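Local coordinates for glutaredoxin-glutathione complex (Polygonaceae, PDB 5KQA), which binds glutathione and, as a glutaredoxin with the thioredoxin fold, probably uses it to reduce disulfides and glutathione-protein mixed disulfides, at residues V94-K99 with V117-E122; V91-V94 with K99-G102; L56-Q59 with R63-T66. All coordinates share one frame; numbering follows the deposited sequence.

Contact 1 of 3, residues V94-K99 with V117-E122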
ATOM      1  N   VAL A  94      -2.707  -0.791  -0.809  1.00  7.65           N
ATOM      2  CA  VAL A  94      -2.234  -1.334   0.464  1.00 10.91           C
ATOM      3  C   VAL A  94      -1.730  -2.784   0.373  1.00  8.76           C
ATOM      4  O   VAL A  94      -2.366  -3.642  -0.240  1.00  7.38           O
ATOM      5  CB  VAL A  94      -3.372  -1.263   1.527  1.00  7.58           C
ATOM      6  CG1 VAL A  94      -2.900  -1.776   2.895  1.00  5.72           C
ATOM      7  CG2 VAL A  94      -3.905   0.159   1.637  1.00  7.84           C
ATOM      8  N   PHE A  95      -0.582  -3.044   0.995  1.00  6.37           N
ATOM      9  CA  PHE A  95      -0.069  -4.403   1.150  1.00  8.96           C
ATOM     10  C   PHE A  95       0.083  -4.722   2.626  1.00  8.17           C
ATOM     11  O   PHE A  95       0.501  -3.870   3.408  1.00 12.19           O
ATOM     12  CB  PHE A  95       1.281  -4.576   0.451  1.00  6.02           C
ATOM     13  CG  PHE A  95       1.204  -4.543  -1.046  1.00 10.10           C
ATOM     14  CD1 PHE A  95       0.971  -3.351  -1.715  1.00  9.08           C
ATOM     15  CD2 PHE A  95       1.391  -5.698  -1.783  1.00 10.09           C
ATOM     16  CE1 PHE A  95       0.923  -3.311  -3.089  1.00 11.62           C
ATOM     17  CE2 PHE A  95       1.343  -5.669  -3.159  1.00  7.55           C
ATOM     18  CZ  PHE A  95       1.100  -4.470  -3.816  1.00 11.61           C
ATOM     19  N   ILE A  96      -0.260  -5.951   2.998  1.00  9.84           N
ATOM     20  CA  ILE A  96      -0.094  -6.430   4.370  1.00 10.30           C
ATOM     21  C   ILE A  96       0.572  -7.804   4.352  1.00 12.55           C
ATOM     22  O   ILE A  96       0.079  -8.723   3.701  1.00  8.50           O
ATOM     23  CB  ILE A  96      -1.449  -6.517   5.118  1.00  9.62           C
ATOM     24  CG1 ILE A  96      -2.050  -5.117   5.271  1.00 12.55           C
ATOM     25  CG2 ILE A  96      -1.278  -7.174   6.498  1.00  7.18           C
ATOM     26  CD1 ILE A  96      -3.384  -5.087   5.984  1.00 10.41           C
ATOM     27  N   GLY A  97       1.700  -7.932   5.044  1.00  9.28           N
ATOM     28  CA  GLY A  97       2.421  -9.194   5.101  1.00 11.64           C
ATOM     29  C   GLY A  97       2.841  -9.712   3.734  1.00  7.52           C
ATOM     30  O   GLY A  97       2.919 -10.913   3.516  1.00 15.11           O
ATOM     31  N   GLY A  98       3.129  -8.799   2.814  1.00  6.85           N
ATOM     32  CA  GLY A  98       3.571  -9.183   1.489  1.00  8.93           C
ATOM     33  C   GLY A  98       2.425  -9.399   0.520  1.00 13.89           C
ATOM     34  O   GLY A  98       2.637  -9.652  -0.662  1.00 13.96           O
ATOM     35  N   LYS A  99       1.199  -9.280   1.010  1.00 10.69           N
ATOM     36  CA  LYS A  99       0.049  -9.584   0.173  1.00 15.30           C
ATOM     37  C   LYS A  99      -0.752  -8.333  -0.156  1.00  8.79           C
ATOM     38  O   LYS A  99      -0.893  -7.432   0.676  1.00 10.19           O
ATOM     39  CB  LYS A  99      -0.834 -10.625   0.858  1.00 11.87           C
ATOM     40  CG  LYS A  99      -0.120 -11.948   1.098  1.00 19.33           C
ATOM     41  CD  LYS A  99      -0.950 -13.116   0.631  1.00 17.91           C
ATOM     42  CE  LYS A  99      -0.312 -14.436   1.021  1.00 25.22           C
ATOM     43  NZ  LYS A  99       0.930 -14.690   0.259  1.00 25.26           N
ATOM     44  N   VAL A 117      -7.483  -6.813  11.779  1.00  9.28           N
ATOM     45  CA  VAL A 117      -6.594  -6.812  12.947  1.00 16.85           C
ATOM     46  C   VAL A 117      -5.776  -8.106  13.060  1.00  7.67           C
ATOM     47  O   VAL A 117      -4.574  -8.049  13.321  1.00 12.56           O
ATOM     48  CB  VAL A 117      -7.382  -6.572  14.254  1.00 15.85           C
ATOM     49  CG1 VAL A 117      -6.504  -6.820  15.482  1.00 11.01           C
ATOM     50  CG2 VAL A 117      -7.912  -5.146  14.266  1.00 19.40           C
ATOM     51  N   PRO A 118      -6.414  -9.274  12.866  1.00 11.35           N
ATOM     52  CA  PRO A 118      -5.639 -10.522  12.878  1.00 12.96           C
ATOM     53  C   PRO A 118      -4.586 -10.568  11.766  1.00 13.43           C
ATOM     54  O   PRO A 118      -3.499 -11.094  12.002  1.00 12.32           O
ATOM     55  CB  PRO A 118      -6.705 -11.609  12.663  1.00 13.23           C
ATOM     56  CG  PRO A 118      -7.980 -10.986  13.162  1.00 11.91           C
ATOM     57  CD  PRO A 118      -7.868  -9.529  12.787  1.00 12.81           C
ATOM     58  N   MET A 119      -4.909 -10.052  10.580  1.00 10.20           N
ATOM     59  CA  MET A 119      -3.940  -9.991   9.479  1.00 13.27           C
ATOM     60  C   MET A 119      -2.772  -9.094   9.849  1.00 13.50           C
ATOM     61  O   MET A 119      -1.612  -9.421   9.572  1.00 10.62           O
ATOM     62  CB  MET A 119      -4.582  -9.460   8.193  1.00 13.82           C
ATOM     63  CG  MET A 119      -5.602 -10.364   7.533  1.00 34.77           C
ATOM     64  SD  MET A 119      -6.442  -9.475   6.198  1.00 35.59           S
ATOM     65  CE  MET A 119      -5.042  -8.709   5.405  1.00 23.54           C
ATOM     66  N   LEU A 120      -3.096  -7.954  10.461  1.00  9.37           N
ATOM     67  CA  LEU A 120      -2.099  -6.975  10.874  1.00  9.62           C
ATOM     68  C   LEU A 120      -1.210  -7.537  11.979  1.00 14.23           C
ATOM     69  O   LEU A 120      -0.018  -7.263  12.037  1.00  9.96           O
ATOM     70  CB  LEU A 120      -2.782  -5.684  11.344  1.00  7.59           C
ATOM     71  CG  LEU A 120      -3.380  -4.804  10.240  1.00  9.87           C
ATOM     72  CD1 LEU A 120      -4.247  -3.699  10.833  1.00 12.32           C
ATOM     73  CD2 LEU A 120      -2.285  -4.189   9.379  1.00 10.90           C
ATOM     74  N   THR A 121      -1.802  -8.344  12.848  1.00 13.24           N
ATOM     75  CA  THR A 121      -1.067  -8.957  13.937  1.00 13.16           C
ATOM     76  C   THR A 121      -0.187 -10.093  13.429  1.00 17.70           C
ATOM     77  O   THR A 121       0.949 -10.251  13.871  1.00 20.18           O
ATOM     78  CB  THR A 121      -2.030  -9.491  15.018  1.00 13.95           C
ATOM     79  OG1 THR A 121      -2.812  -8.405  15.534  1.00 17.48           O
ATOM     80  CG2 THR A 121      -1.257 -10.147  16.152  1.00 14.68           C
ATOM     81  N   GLU A 122      -0.719 -10.872  12.493  1.00 12.62           N
ATOM     82  CA  GLU A 122      -0.045 -12.065  11.985  1.00 16.19           C
ATOM     83  C   GLU A 122       1.301 -11.715  11.349  1.00 20.86           C
ATOM     84  O   GLU A 122       2.243 -12.513  11.380  1.00 19.89           O
ATOM     85  CB  GLU A 122      -0.951 -12.792  10.969  1.00 17.92           C
ATOM     86  CG  GLU A 122      -0.502 -14.199  10.551  1.00 29.50           C
ATOM     87  CD  GLU A 122       0.111 -14.257   9.148  1.00 34.24           C
ATOM     88  OE1 GLU A 122       0.418 -13.193   8.571  1.00 31.08           O
ATOM     89  OE2 GLU A 122       0.289 -15.376   8.613  1.00 32.37           O
TER

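Contact 2 of 3, residues V91-V94 with K99-G102. With GSH (glutathione), chain B.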
ATOM      1  N   VAL A  91      -4.638   5.026  -5.924  1.00 10.31           N
ATOM      2  CA  VAL A  91      -4.153   5.023  -4.556  1.00  5.78           C
ATOM      3  C   VAL A  91      -5.363   5.311  -3.686  1.00  8.31           C
ATOM      4  O   VAL A  91      -6.287   5.997  -4.121  1.00  9.94           O
ATOM      5  CB  VAL A  91      -3.029   6.085  -4.303  1.00  9.90           C
ATOM      6  CG1 VAL A  91      -1.703   5.653  -4.941  1.00  5.82           C
ATOM      7  CG2 VAL A  91      -3.460   7.475  -4.807  1.00 11.30           C
ATOM      8  N   PRO A  92      -5.367   4.793  -2.453  1.00 11.90           N
ATOM      9  CA  PRO A  92      -4.278   4.011  -1.867  1.00  8.71           C
ATOM     10  C   PRO A  92      -4.192   2.566  -2.382  1.00  6.75           C
ATOM     11  O   PRO A  92      -5.196   1.963  -2.756  1.00 10.64           O
ATOM     12  CB  PRO A  92      -4.619   4.027  -0.380  1.00  9.68           C
ATOM     13  CG  PRO A  92      -6.119   4.081  -0.364  1.00 10.12           C
ATOM     14  CD  PRO A  92      -6.487   4.978  -1.507  1.00 12.19           C
ATOM     15  N   ASN A  93      -2.980   2.025  -2.377  1.00  7.27           N
ATOM     16  CA  ASN A  93      -2.735   0.638  -2.749  1.00  6.82           C
ATOM     17  C   ASN A  93      -1.981  -0.003  -1.592  1.00  6.06           C
ATOM     18  O   ASN A  93      -0.789   0.242  -1.396  1.00  8.05           O
ATOM     19  CB  ASN A  93      -1.950   0.550  -4.057  1.00  5.64           C
ATOM     20  CG  ASN A  93      -2.053  -0.816  -4.721  1.00 11.09           C
ATOM     21  OD1 ASN A  93      -2.203  -1.835  -4.055  1.00 10.69           O
ATOM     22  ND2 ASN A  93      -1.969  -0.836  -6.043  1.00  8.32           N
ATOM     23  N   VAL A  94      -2.707  -0.791  -0.809  1.00  7.65           N
ATOM     24  CA  VAL A  94      -2.234  -1.334   0.464  1.00 10.91           C
ATOM     25  C   VAL A  94      -1.730  -2.784   0.373  1.00  8.76           C
ATOM     26  O   VAL A  94      -2.366  -3.642  -0.240  1.00  7.38           O
ATOM     27  CB  VAL A  94      -3.372  -1.263   1.527  1.00  7.58           C
ATOM     28  CG1 VAL A  94      -2.900  -1.776   2.895  1.00  5.72           C
ATOM     29  CG2 VAL A  94      -3.905   0.159   1.637  1.00  7.84           C
ATOM     30  N   LYS A  99       1.199  -9.280   1.010  1.00 10.69           N
ATOM     31  CA  LYS A  99       0.049  -9.584   0.173  1.00 15.30           C
ATOM     32  C   LYS A  99      -0.752  -8.333  -0.156  1.00  8.79           C
ATOM     33  O   LYS A  99      -0.893  -7.432   0.676  1.00 10.19           O
ATOM     34  CB  LYS A  99      -0.834 -10.625   0.858  1.00 11.87           C
ATOM     35  CG  LYS A  99      -0.120 -11.948   1.098  1.00 19.33           C
ATOM     36  CD  LYS A  99      -0.950 -13.116   0.631  1.00 17.91           C
ATOM     37  CE  LYS A  99      -0.312 -14.436   1.021  1.00 25.22           C
ATOM     38  NZ  LYS A  99       0.930 -14.690   0.259  1.00 25.26           N
ATOM     39  N   HIS A 100      -1.272  -8.287  -1.377  1.00  8.87           N
ATOM     40  CA  HIS A 100      -2.046  -7.146  -1.848  1.00 11.44           C
ATOM     41  C   HIS A 100      -3.439  -7.105  -1.239  1.00 13.64           C
ATOM     42  O   HIS A 100      -4.191  -8.068  -1.343  1.00 11.81           O
ATOM     43  CB  HIS A 100      -2.177  -7.164  -3.378  1.00 10.57           C
ATOM     44  CG  HIS A 100      -3.030  -6.053  -3.912  1.00 13.03           C
ATOM     45  ND1 HIS A 100      -4.217  -6.271  -4.581  1.00 10.52           N
ATOM     46  CD2 HIS A 100      -2.876  -4.706  -3.859  1.00 10.97           C
ATOM     47  CE1 HIS A 100      -4.753  -5.112  -4.921  1.00 13.52           C
ATOM     48  NE2 HIS A 100      -3.957  -4.145  -4.493  1.00 12.86           N
ATOM     49  N   ILE A 101      -3.783  -5.975  -0.626  1.00  9.92           N
ATOM     50  CA  ILE A 101      -5.095  -5.800  -0.031  1.00 11.34           C
ATOM     51  C   ILE A 101      -6.022  -5.043  -0.981  1.00 13.07           C
ATOM     52  O   ILE A 101      -7.131  -5.467  -1.225  1.00 10.15           O
ATOM     53  CB  ILE A 101      -5.010  -5.032   1.318  1.00 14.05           C
ATOM     54  CG1 ILE A 101      -4.097  -5.772   2.292  1.00  9.17           C
ATOM     55  CG2 ILE A 101      -6.400  -4.858   1.914  1.00 12.79           C
ATOM     56  CD1 ILE A 101      -4.658  -7.108   2.735  1.00 17.92           C
ATOM     57  N   GLY A 102      -5.558  -3.917  -1.513  1.00 14.05           N
ATOM     58  CA  GLY A 102      -6.394  -3.099  -2.369  1.00 14.49           C
ATOM     59  C   GLY A 102      -6.473  -1.661  -1.895  1.00 10.62           C
ATOM     60  O   GLY A 102      -5.538  -1.155  -1.294  1.00 13.49           O
TER
HETATM   61  N1  GSH B 201     -12.473   2.999  -4.367  1.00 27.82           N
HETATM   62  CA1 GSH B 201     -11.145   3.508  -4.262  1.00 24.36           C
HETATM   63  C1  GSH B 201     -10.704   3.323  -2.828  1.00 25.14           C
HETATM   64  O11 GSH B 201      -9.477   3.306  -2.538  1.00 15.02           O
HETATM   65  O12 GSH B 201     -11.573   3.169  -1.923  1.00 25.97           O
HETATM   66  CB1 GSH B 201     -11.093   4.970  -4.686  1.00 20.28           C
HETATM   67  CG1 GSH B 201      -9.689   5.539  -4.513  1.00 22.92           C
HETATM   68  CD1 GSH B 201      -9.439   6.734  -5.432  1.00 27.70           C
HETATM   69  OE1 GSH B 201     -10.324   7.156  -6.153  1.00 32.31           O
HETATM   70  N2  GSH B 201      -8.159   7.365  -5.451  1.00 20.62           N
HETATM   71  CA2 GSH B 201      -7.888   8.478  -6.306  1.00 29.31           C
HETATM   72  C2  GSH B 201      -6.942   8.121  -7.425  1.00 31.35           C
HETATM   73  O2  GSH B 201      -6.028   7.328  -7.256  1.00 24.17           O
HETATM   74  CB2 GSH B 201      -7.141   9.566  -5.568  1.00 32.36           C
HETATM   75  SG2 GSH B 201      -8.224  10.548  -4.568  1.00 36.56           S
HETATM   76  N3  GSH B 201      -7.096   8.768  -8.679  1.00 29.92           N
HETATM   77  CA3 GSH B 201      -6.184   8.475  -9.730  1.00 28.23           C
HETATM   78  C3  GSH B 201      -4.789   8.935  -9.309  1.00 35.85           C
HETATM   79  O31 GSH B 201      -3.767   8.324  -9.720  1.00 46.17           O
HETATM   80  O32 GSH B 201      -4.628   9.927  -8.540  1.00 29.58           O

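Contact 3 of 3, residues L56-Q59 with R63-T66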
ATOM      1  N   LEU A  56      -7.480   5.218   9.817  1.00  9.77           N
ATOM      2  CA  LEU A  56      -7.907   3.916  10.340  1.00 14.13           C
ATOM      3  C   LEU A  56      -6.742   3.156  10.966  1.00 13.84           C
ATOM      4  O   LEU A  56      -6.840   2.673  12.091  1.00 13.20           O
ATOM      5  CB  LEU A  56      -8.537   3.059   9.236  1.00 15.69           C
ATOM      6  CG  LEU A  56      -8.929   1.635   9.673  1.00 16.43           C
ATOM      7  CD1 LEU A  56     -10.198   1.647  10.494  1.00 20.09           C
ATOM      8  CD2 LEU A  56      -9.062   0.692   8.506  1.00 13.65           C
ATOM      9  N   PHE A  57      -5.643   3.035  10.227  1.00 12.19           N
ATOM     10  CA  PHE A  57      -4.466   2.337  10.735  1.00 14.67           C
ATOM     11  C   PHE A  57      -3.904   3.020  11.978  1.00 14.70           C
ATOM     12  O   PHE A  57      -3.454   2.342  12.898  1.00 15.17           O
ATOM     13  CB  PHE A  57      -3.382   2.238   9.654  1.00  9.51           C
ATOM     14  CG  PHE A  57      -3.733   1.311   8.544  1.00 11.14           C
ATOM     15  CD1 PHE A  57      -4.358   0.101   8.811  1.00 12.98           C
ATOM     16  CD2 PHE A  57      -3.457   1.646   7.232  1.00 10.89           C
ATOM     17  CE1 PHE A  57      -4.693  -0.764   7.791  1.00 15.29           C
ATOM     18  CE2 PHE A  57      -3.796   0.785   6.204  1.00 10.05           C
ATOM     19  CZ  PHE A  57      -4.410  -0.421   6.485  1.00 15.01           C
ATOM     20  N   ASP A  58      -3.923   4.352  12.008  1.00 10.90           N
ATOM     21  CA  ASP A  58      -3.492   5.090  13.200  1.00 18.37           C
ATOM     22  C   ASP A  58      -4.289   4.641  14.425  1.00 17.49           C
ATOM     23  O   ASP A  58      -3.724   4.294  15.469  1.00 16.38           O
ATOM     24  CB  ASP A  58      -3.657   6.608  13.013  1.00 17.28           C
ATOM     25  CG  ASP A  58      -2.678   7.197  11.995  1.00 19.96           C
ATOM     26  OD1 ASP A  58      -1.589   6.623  11.784  1.00 17.83           O
ATOM     27  OD2 ASP A  58      -3.003   8.253  11.407  1.00 22.87           O
ATOM     28  N   GLN A  59      -5.611   4.644  14.278  1.00 17.95           N
ATOM     29  CA  GLN A  59      -6.523   4.335  15.376  1.00 17.60           C
ATOM     30  C   GLN A  59      -6.437   2.861  15.804  1.00 20.09           C
ATOM     31  O   GLN A  59      -6.665   2.525  16.972  1.00 17.34           O
ATOM     32  CB  GLN A  59      -7.951   4.717  14.972  1.00 15.06           C
ATOM     33  CG  GLN A  59      -8.109   6.224  14.737  1.00 17.90           C
ATOM     34  CD  GLN A  59      -9.494   6.622  14.263  1.00 29.56           C
ATOM     35  OE1 GLN A  59     -10.169   5.861  13.571  1.00 29.42           O
ATOM     36  NE2 GLN A  59      -9.923   7.822  14.634  1.00 32.80           N
ATOM     37  N   ARG A  63       1.473   0.123  12.669  1.00 14.35           N
ATOM     38  CA  ARG A  63       2.478   0.951  12.021  1.00 23.57           C
ATOM     39  C   ARG A  63       2.584   0.593  10.544  1.00 14.81           C
ATOM     40  O   ARG A  63       2.580  -0.581  10.158  1.00 16.73           O
ATOM     41  CB  ARG A  63       3.837   0.831  12.715  1.00 20.31           C
ATOM     42  CG  ARG A  63       4.628  -0.415  12.405  1.00 34.90           C
ATOM     43  CD  ARG A  63       6.003  -0.305  13.054  1.00 60.48           C
ATOM     44  NE  ARG A  63       5.894   0.121  14.450  1.00 81.65           N
ATOM     45  CZ  ARG A  63       6.871   0.708  15.137  1.00 87.25           C
ATOM     46  NH1 ARG A  63       8.043   0.950  14.561  1.00 78.78           N
ATOM     47  NH2 ARG A  63       6.671   1.060  16.403  1.00 67.49           N
ATOM     48  N   TYR A  64       2.654   1.625   9.718  1.00 12.31           N
ATOM     49  CA  TYR A  64       2.718   1.446   8.287  1.00 12.86           C
ATOM     50  C   TYR A  64       3.793   2.326   7.688  1.00 14.14           C
ATOM     51  O   TYR A  64       4.174   3.349   8.260  1.00  9.99           O
ATOM     52  CB  TYR A  64       1.367   1.759   7.648  1.00 10.16           C
ATOM     53  CG  TYR A  64       0.830   3.105   8.035  1.00 12.96           C
ATOM     54  CD1 TYR A  64       0.029   3.249   9.158  1.00 16.28           C
ATOM     55  CD2 TYR A  64       1.139   4.238   7.296  1.00 11.80           C
ATOM     56  CE1 TYR A  64      -0.464   4.479   9.535  1.00  8.67           C
ATOM     57  CE2 TYR A  64       0.651   5.477   7.669  1.00 15.27           C
ATOM     58  CZ  TYR A  64      -0.160   5.586   8.787  1.00 12.74           C
ATOM     59  OH  TYR A  64      -0.655   6.811   9.179  1.00 17.87           O
ATOM     60  N   GLN A  65       4.290   1.901   6.538  1.00 11.27           N
ATOM     61  CA  GLN A  65       5.139   2.732   5.713  1.00 11.42           C
ATOM     62  C   GLN A  65       4.271   3.379   4.646  1.00 12.27           C
ATOM     63  O   GLN A  65       3.641   2.689   3.838  1.00 10.64           O
ATOM     64  CB  GLN A  65       6.262   1.905   5.071  1.00 13.89           C
ATOM     65  CG  GLN A  65       7.147   2.706   4.134  1.00  8.01           C
ATOM     66  CD  GLN A  65       7.959   3.709   4.889  1.00  9.91           C
ATOM     67  OE1 GLN A  65       8.790   3.334   5.712  1.00  7.33           O
ATOM     68  NE2 GLN A  65       7.717   5.001   4.638  1.00  7.65           N
ATOM     69  N   THR A  66       4.216   4.705   4.665  1.00 12.70           N
ATOM     70  CA  THR A  66       3.591   5.460   3.594  1.00  8.10           C
ATOM     71  C   THR A  66       4.609   5.777   2.510  1.00 12.50           C
ATOM     72  O   THR A  66       5.747   6.171   2.801  1.00 12.12           O
ATOM     73  CB  THR A  66       2.997   6.781   4.096  1.00 11.30           C
ATOM     74  OG1 THR A  66       1.967   6.509   5.041  1.00 16.60           O
ATOM     75  CG2 THR A  66       2.419   7.573   2.937  1.00 11.45           C
TER

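Contact 1 of 3, residues V94-K99 with V117-E122
Ile-96, the last residue of strand 93-96 in the glutaredoxin beta hairpin, packs against Met-119 and Leu-120 of the short C-terminal helix 116-122. The contact is apolar, with no hydrogen bond across it, and it centres on one methyl group. Ile-96 CD1 lies 3.7 Å from Leu-120 CD2 and 4.0 Å from Met-119 CE, so it is held between a leucine branch and the end of a thioether. Its position follows from an extended side chain, with CG1 anti to the carbonyl carbon and CD1 carried straight on (chi2 180°). Met-119 crosses Ile-96 at about a right angle, and a bend at its last torsion (chi3 45°) turns CE back onto the isoleucine. The other branch, Ile-96 CG2, rests against the helix backbone, 3.8 Å from Met-119 O.

In the thioredoxin-type fold of this protein, the helix thereby covers the end of the central sheet, where Leu-39 of the neighbouring strand touches both Ile-96 and Leu-120. On the other neighbouring strand, 99-102, Ile-101 touches both Ile-96 and Met-119. Were Ile-96 cut back to alanine, Met-119 CE and Leu-120 CD2 would probably lose the methyl they share, and a gap would be likely to open between helix and hairpin.

Directly after Ile-96 the chain reverses in a type I' turn, closed by Ile-96 N to Lys-99 O (2.8 Å) and Lys-99 N to Ile-96 O (3.0 Å). Gly-97 and Gly-98 supply its two positive phi angles.

Contact 2 of 3, residues V91-V94 with K99-G102
Asn-93 and His-100 meet at about a right angle on one side of the hairpin, the amide and imidazole planes 64° apart. Both hold CG anti to the backbone N (chi1 -161° and 177°), which brings Asn-93 OD1 to the ring edge, in its plane, 2.9 Å from His-100 NE2, while Gln-88 OE1 takes a hydrogen bond from the same nitrogen. Gly-102 N sits over one face of the imidazole, offset toward the rim. Across the sheet, Val-94 and Ile-101 pack obliquely, CB to CB at 4.1 Å.

Between these pairs runs the backbone of a classic beta bulge, in which Ile-101 and Gly-102 both face Val-94. Val-94 N bonds to Gly-102 O at 2.9 Å; Val-94 O takes a bond from Ile-101 N at 2.8 Å and a weak one from Gly-102 N.

The peptide before Pro-92 is cis, the cis-proline of the thioredoxin fold. Val-91 pairs with glutathione like a beta strand: Val-91 N donates to GSH O2 at 3.0 Å, and GSH N2 donates to Val-91 O at 2.7 Å. Because both bonds use main-chain atoms, this part of the pocket reads the backbone of the glutathione cysteine, not a side chain.

Contact 3 of 3, residues L56-Q59 with R63-T66
The Tyr-64 ring has Asp-58 OD1 at one edge, in its plane on the side of CE1 and OH, and Thr-66 OG1 in plane at the other, 3.1 Å from Tyr-64 CE2. Phe-57 approaches obliquely, through CB rather than through its ring: Phe-57 CB is 3.6 Å from Tyr-64 CD1 and 3.7 Å from Tyr-64 CE1. The two aromatic rings are only loosely related, with centroids 6.0 Å apart and planes oblique. The Phe-57 side chain also packs on Leu-39 and Val-41 of the sheet and Val-107 of helix 104-112.

The polar end of the contact is a single bond. Tyr-64 OH donates to Asp-58 OD1 at 2.8 Å, meeting the oxygen on its syn side but 30° out of the carboxylate plane; carboxylate and ring are turned 33° against each other. The same oxygen lies 3.3 Å from Tyr-64 CE1, at the rim of the ring. Tyr-64 reaches the helix because its CG stands between the backbone N and the carbonyl carbon (chi1 53°), which swings the ring back over the last turns of helix 48-60. There the side chain of Lys-54, one turn before Asp-58, also touches it.

This is the second half of a beta-alpha-beta crossover, in which helix 48-60 links the adjacent parallel strands 39-43 and 65-68. Tyr-64 stands at the return from helix to strand, and Gln-65 then takes up backbone bonds with Leu-39 and Val-41. The contact thus grades from a buried hydrocarbon end at Phe-57 to an exposed acid at Asp-58, whose likely negative charge would make OD1 a strong acceptor and favour the phenol keeping its proton, so that the bond probably holds the ring's outer end beside the helix.

In the fold
From the N terminus, contact 3 comes first: it closes the short connection from helix 48-60 into strand 65-68, completing the crossover that begins at strand 39-43. After helix 75-86 the chain passes the glutathione site, and contact 2 folds strands 93-96 and 99-102 into a hairpin at the far edge of the sheet from strand 65-68. Contact 1 starts from that same hairpin and spans helix 104-112 to reach helix 116-122, closing a longer loop that overlaps the hairpin and shares Val-94 and Lys-99 with it. In space all three converge: Phe-57 touches both Val-94 and Leu-120, joining crossover helix, hairpin and C-terminal helix on one side of the sheet.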